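Local coordinates for protein putative RnfG subunit of electron transport complex (Thermotoga maritima, PDB 3DCZ) that is probably the FMN-binding subunit of a membrane-bound complex that couples electron transfer to the translocation of ions across the membrane, at residues A[64-76]-A[82-94]. Residues are numbered along the deposited sequence; the frame is centred on the assembly and turned at random.
Sequences YKEGVVLGPLYEF and RNAYVLSGYAPGF. With ACT (acetate ion), chain D.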
loop_
_atom_site.group_PDB
_atom_site.type_symbol
_atom_site.label_atom_id
_atom_site.label_comp_id
_atom_site.label_asym_id
_atom_site.label_seq_id
_atom_site.Cartn_x
_atom_site.Cartn_y
_atom_site.Cartn_z
ATOM N N TYR A 64 -10.865 -11.390 -5.695
ATOM C CA TYR A 64 -12.129 -10.710 -5.437
ATOM C C TYR A 64 -12.777 -10.289 -6.754
ATOM O O TYR A 64 -12.122 -10.235 -7.800
ATOM C CB TYR A 64 -11.884 -9.458 -4.595
ATOM C CG TYR A 64 -11.304 -9.700 -3.219
ATOM C CD1 TYR A 64 -12.119 -9.941 -2.128
ATOM C CD2 TYR A 64 -9.910 -9.703 -3.013
ATOM C CE1 TYR A 64 -11.602 -10.137 -0.872
ATOM C CE2 TYR A 64 -9.391 -9.885 -1.759
ATOM C CZ TYR A 64 -10.221 -10.082 -0.681
ATOM O OH TYR A 64 -9.740 -10.300 0.601
ATOM N N LYS A 65 -14.052 -9.886 -6.706
ATOM C CA LYS A 65 -14.711 -9.452 -7.928
ATOM C C LYS A 65 -13.952 -8.324 -8.615
ATOM O O LYS A 65 -13.900 -8.250 -9.837
ATOM C CB LYS A 65 -16.170 -9.033 -7.663
ATOM C CG LYS A 65 -16.961 -8.765 -8.898
ATOM N N GLU A 66 -13.384 -7.433 -7.819
ATOM C CA GLU A 66 -12.840 -6.178 -8.289
ATOM C C GLU A 66 -11.325 -6.171 -8.424
ATOM O O GLU A 66 -10.745 -5.176 -8.832
ATOM C CB GLU A 66 -13.233 -5.064 -7.308
ATOM C CG GLU A 66 -14.730 -4.985 -7.065
ATOM C CD GLU A 66 -15.313 -3.771 -7.676
ATOM O OE1 GLU A 66 -15.128 -2.692 -7.076
ATOM O OE2 GLU A 66 -15.941 -3.893 -8.741
ATOM N N GLY A 67 -10.664 -7.274 -8.052
ATOM C CA GLY A 67 -9.217 -7.323 -8.184
ATOM C C GLY A 67 -8.645 -8.525 -7.454
ATOM O O GLY A 67 -9.383 -9.429 -7.045
ATOM N N VAL A 68 -7.327 -8.493 -7.295
ATOM C CA VAL A 68 -6.584 -9.637 -6.775
ATOM C C VAL A 68 -5.548 -9.160 -5.753
ATOM O O VAL A 68 -4.846 -8.187 -5.975
ATOM C CB VAL A 68 -5.847 -10.388 -7.931
ATOM C CG1 VAL A 68 -5.108 -11.630 -7.354
ATOM C CG2 VAL A 68 -6.796 -10.804 -9.041
ATOM N N VAL A 69 -5.493 -9.858 -4.624
ATOM C CA VAL A 69 -4.461 -9.653 -3.620
ATOM C C VAL A 69 -3.391 -10.723 -3.763
ATOM O O VAL A 69 -3.692 -11.914 -3.900
ATOM C CB VAL A 69 -5.071 -9.656 -2.210
ATOM C CG1 VAL A 69 -3.974 -9.622 -1.139
ATOM C CG2 VAL A 69 -6.068 -8.452 -2.064
ATOM N N LEU A 70 -2.156 -10.239 -3.822
ATOM C CA LEU A 70 -0.989 -11.040 -4.138
ATOM C C LEU A 70 -0.071 -11.157 -2.949
ATOM O O LEU A 70 0.173 -10.182 -2.236
ATOM C CB LEU A 70 -0.265 -10.385 -5.294
ATOM C CG LEU A 70 -1.080 -10.188 -6.562
ATOM C CD1 LEU A 70 -0.356 -9.253 -7.549
ATOM C CD2 LEU A 70 -1.305 -11.537 -7.239
ATOM N N GLY A 71 0.457 -12.352 -2.738
ATOM C CA GLY A 71 1.373 -12.590 -1.617
ATOM C C GLY A 71 2.737 -13.014 -2.128
ATOM O O GLY A 71 3.041 -12.904 -3.312
ATOM N N PRO A 72 3.586 -13.511 -1.228
ATOM C CA PRO A 72 3.328 -13.712 0.179
ATOM C C PRO A 72 2.989 -12.471 0.962
ATOM O O PRO A 72 3.323 -11.356 0.568
ATOM C CB PRO A 72 4.696 -14.229 0.705
ATOM C CG PRO A 72 5.389 -14.739 -0.439
ATOM C CD PRO A 72 4.942 -13.945 -1.617
ATOM N N LEU A 73 2.332 -12.687 2.100
ATOM C CA LEU A 73 2.145 -11.633 3.082
ATOM C C LEU A 73 3.499 -11.517 3.795
ATOM O O LEU A 73 3.892 -12.425 4.527
ATOM C CB LEU A 73 1.051 -12.058 4.066
ATOM C CG LEU A 73 0.798 -11.068 5.188
ATOM C CD1 LEU A 73 0.420 -9.697 4.651
ATOM C CD2 LEU A 73 -0.267 -11.604 6.116
ATOM N N TYR A 74 4.222 -10.429 3.595
ATOM C CA TYR A 74 5.489 -10.210 4.283
ATOM C C TYR A 74 5.222 -9.471 5.590
ATOM O O TYR A 74 4.521 -8.450 5.597
ATOM C CB TYR A 74 6.428 -9.352 3.431
ATOM C CG TYR A 74 6.766 -9.992 2.115
ATOM C CD1 TYR A 74 7.690 -11.023 2.030
ATOM C CD2 TYR A 74 6.161 -9.565 0.952
ATOM C CE1 TYR A 74 8.016 -11.608 0.795
ATOM C CE2 TYR A 74 6.462 -10.142 -0.279
ATOM C CZ TYR A 74 7.397 -11.157 -0.363
ATOM O OH TYR A 74 7.725 -11.786 -1.578
ATOM N N GLU A 75 5.784 -9.987 6.680
ATOM C CA GLU A 75 5.600 -9.432 8.010
ATOM C C GLU A 75 6.880 -8.855 8.554
ATOM O O GLU A 75 7.957 -9.446 8.376
ATOM C CB GLU A 75 5.212 -10.530 8.958
ATOM C CG GLU A 75 3.910 -11.228 8.605
ATOM C CD GLU A 75 3.518 -12.229 9.666
ATOM O OE1 GLU A 75 2.906 -11.800 10.657
ATOM O OE2 GLU A 75 3.845 -13.417 9.544
ATOM N N PHE A 76 6.754 -7.726 9.234
ATOM C CA PHE A 76 7.905 -7.036 9.810
ATOM C C PHE A 76 7.504 -6.467 11.159
ATOM O O PHE A 76 6.312 -6.361 11.477
ATOM C CB PHE A 76 8.411 -5.902 8.900
ATOM C CG PHE A 76 8.671 -6.318 7.493
ATOM C CD1 PHE A 76 7.641 -6.319 6.563
ATOM C CD2 PHE A 76 9.927 -6.735 7.095
ATOM C CE1 PHE A 76 7.870 -6.719 5.239
ATOM C CE2 PHE A 76 10.158 -7.154 5.779
ATOM C CZ PHE A 76 9.126 -7.143 4.858
ATOM N N ARG A 82 6.165 -1.773 16.156
ATOM C CA ARG A 82 4.856 -1.935 15.511
ATOM C C ARG A 82 4.918 -3.037 14.467
ATOM O O ARG A 82 5.924 -3.213 13.799
ATOM C CB ARG A 82 4.415 -0.619 14.850
ATOM C CG ARG A 82 4.293 0.557 15.800
ATOM C CD ARG A 82 3.892 1.829 15.046
ATOM N NE ARG A 82 5.022 2.342 14.240
ATOM C CZ ARG A 82 4.913 3.102 13.144
ATOM N NH1 ARG A 82 3.730 3.490 12.667
ATOM N NH2 ARG A 82 6.014 3.483 12.511
ATOM N N ASN A 83 3.821 -3.765 14.309
ATOM C CA ASN A 83 3.739 -4.789 13.270
ATOM C C ASN A 83 3.353 -4.182 11.951
ATOM O O ASN A 83 2.343 -3.491 11.834
ATOM C CB ASN A 83 2.727 -5.872 13.656
ATOM C CG ASN A 83 3.249 -6.812 14.722
ATOM O OD1 ASN A 83 4.352 -6.633 15.250
ATOM N ND2 ASN A 83 2.480 -7.821 15.018
ATOM N N ALA A 84 4.160 -4.484 10.946
ATOM C CA ALA A 84 3.985 -3.965 9.601
ATOM C C ALA A 84 3.751 -5.158 8.666
ATOM O O ALA A 84 4.272 -6.236 8.902
ATOM C CB ALA A 84 5.190 -3.168 9.200
ATOM N N TYR A 85 2.954 -4.929 7.620
ATOM C CA TYR A 85 2.589 -5.953 6.651
ATOM C C TYR A 85 2.807 -5.367 5.282
ATOM O O TYR A 85 2.363 -4.233 5.035
ATOM C CB TYR A 85 1.113 -6.338 6.850
ATOM C CG TYR A 85 0.924 -6.971 8.193
ATOM C CD1 TYR A 85 1.155 -8.351 8.349
ATOM C CD2 TYR A 85 0.659 -6.220 9.312
ATOM C CE1 TYR A 85 1.092 -8.941 9.586
ATOM C CE2 TYR A 85 0.562 -6.820 10.556
ATOM C CZ TYR A 85 0.786 -8.186 10.686
ATOM O OH TYR A 85 0.737 -8.791 11.915
ATOM N N VAL A 86 3.475 -6.097 4.399
ATOM C CA VAL A 86 3.616 -5.679 3.012
ATOM C C VAL A 86 2.946 -6.725 2.153
ATOM O O VAL A 86 3.158 -7.920 2.292
ATOM C CB VAL A 86 5.106 -5.460 2.608
ATOM C CG1 VAL A 86 5.202 -5.160 1.116
ATOM C CG2 VAL A 86 5.732 -4.344 3.474
ATOM N N LEU A 87 2.098 -6.234 1.267
ATOM C CA LEU A 87 1.541 -7.122 0.250
ATOM C C LEU A 87 1.392 -6.394 -1.066
ATOM O O LEU A 87 1.796 -5.239 -1.194
ATOM C CB LEU A 87 0.240 -7.781 0.748
ATOM C CG LEU A 87 -0.986 -6.906 1.024
ATOM C CD1 LEU A 87 -2.146 -7.766 1.520
ATOM C CD2 LEU A 87 -0.671 -5.823 2.079
ATOM N N SER A 88 0.886 -7.115 -2.065
ATOM C CA SER A 88 0.748 -6.578 -3.396
ATOM C C SER A 88 -0.709 -6.748 -3.857
ATOM O O SER A 88 -1.488 -7.542 -3.309
ATOM C CB SER A 88 1.710 -7.344 -4.309
ATOM O OG SER A 88 3.050 -6.926 -4.036
ATOM N N GLY A 89 -1.054 -6.040 -4.919
ATOM C CA GLY A 89 -2.374 -6.137 -5.452
ATOM C C GLY A 89 -2.500 -5.693 -6.885
ATOM O O GLY A 89 -1.602 -5.040 -7.451
ATOM N N TYR A 90 -3.616 -6.094 -7.457
ATOM C CA TYR A 90 -3.960 -5.836 -8.841
ATOM C C TYR A 90 -5.432 -5.425 -8.950
ATOM O O TYR A 90 -6.278 -5.973 -8.264
ATOM C CB TYR A 90 -3.787 -7.125 -9.659
ATOM C CG TYR A 90 -4.347 -7.049 -11.067
ATOM C CD1 TYR A 90 -3.627 -6.471 -12.115
ATOM C CD2 TYR A 90 -5.637 -7.514 -11.337
ATOM C CE1 TYR A 90 -4.185 -6.404 -13.383
ATOM C CE2 TYR A 90 -6.178 -7.451 -12.594
ATOM C CZ TYR A 90 -5.462 -6.891 -13.603
ATOM O OH TYR A 90 -6.094 -6.852 -14.843
ATOM N N ALA A 91 -5.741 -4.518 -9.857
ATOM C CA ALA A 91 -7.106 -4.263 -10.276
ATOM C C ALA A 91 -7.128 -4.050 -11.777
ATOM O O ALA A 91 -6.162 -3.555 -12.345
ATOM C CB ALA A 91 -7.701 -3.029 -9.531
ATOM N N PRO A 92 -8.232 -4.450 -12.418
ATOM C CA PRO A 92 -8.379 -4.153 -13.868
ATOM C C PRO A 92 -8.196 -2.644 -14.152
ATOM O O PRO A 92 -8.653 -1.815 -13.394
ATOM C CB PRO A 92 -9.792 -4.622 -14.191
ATOM C CG PRO A 92 -10.184 -5.568 -13.109
ATOM C CD PRO A 92 -9.387 -5.173 -11.867
ATOM N N GLY A 93 -7.487 -2.298 -15.219
ATOM C CA GLY A 93 -7.024 -0.917 -15.437
ATOM C C GLY A 93 -5.501 -0.949 -15.381
ATOM O O GLY A 93 -4.830 -0.072 -15.920
ATOM N N PHE A 94 -4.956 -1.973 -14.730
ATOM C CA PHE A 94 -3.536 -2.265 -14.806
ATOM C C PHE A 94 -3.237 -3.070 -16.062
ATOM O O PHE A 94 -3.893 -2.877 -17.088
ATOM C CB PHE A 94 -3.090 -3.010 -13.569
ATOM C CG PHE A 94 -3.197 -2.198 -12.322
ATOM C CD1 PHE A 94 -3.390 -0.821 -12.373
ATOM C CD2 PHE A 94 -3.087 -2.806 -11.094
ATOM C CE1 PHE A 94 -3.465 -0.098 -11.210
ATOM C CE2 PHE A 94 -3.201 -2.074 -9.946
ATOM C CZ PHE A 94 -3.397 -0.725 -10.016
HETATM C C ACT D . -1.397 -7.771 14.429
HETATM O O ACT D . -0.310 -7.440 13.925
HETATM O OXT ACT D . -1.495 -7.510 15.650
HETATM C CH3 ACT D . -2.504 -8.387 13.643
#
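Val68 and Tyr90, Leu70 and Ser88, Tyr74 and Val86, and Phe76 and Ala84 are the hydrogen-bonded pairs of an antiparallel beta hairpin. It joins strands 67-77 and 83-90, the second and third of a five-stranded antiparallel sheet. Each pair exchanges two backbone hydrogen bonds. Val86 N reaches Tyr74 O at 2.8 Å.

A beta bulge divides the ladder. The register shifts by two residues between Leu70 and Tyr74, where the first strand turns a corner at Gly71 and a cis peptide bond precedes Pro72. Pro72 CB then lies over one face of the Tyr74 ring, near its rim.

Apolar contacts differ on the two faces. On the face with Tyr74 and Phe76, Phe76 CE1 meets Val86 CG2 at 3.7 Å. Lying beside the backbone N of Val86 and anti to its carbonyl carbon, CG2 is the branch brought to the Phe76 ring. Helix 44-54 packs on this face through Val51 and Ile50. The other face carries Val69, Glu75 and Tyr85. In one of the two conformers of Leu87, CD1 comes within 3.7 Å of Val69 CG1, and in that conformer Leu87 also touches Met198 of helix 188-206. Leu73 CD1 lies 4.0 Å from Tyr85 CD1.

Polar side chains gather near the 83 end. Glu75 runs alongside Tyr85, its carboxylate turned only 20° from the ring plane, with OE1 3.6 Å from CE1 of that ring. Farther along, Tyr74 OH hydrogen-bonds to Gly55 O and Lys24 NZ. An acetate ion, probably from the crystallisation liquor, lies at the edge of the Tyr85 ring. One acetate oxygen accepts two hydrogen bonds: Asn83 ND2 donates to acetate O at 3.0 Å, and Tyr85 OH to the same acetate O at 2.6 Å.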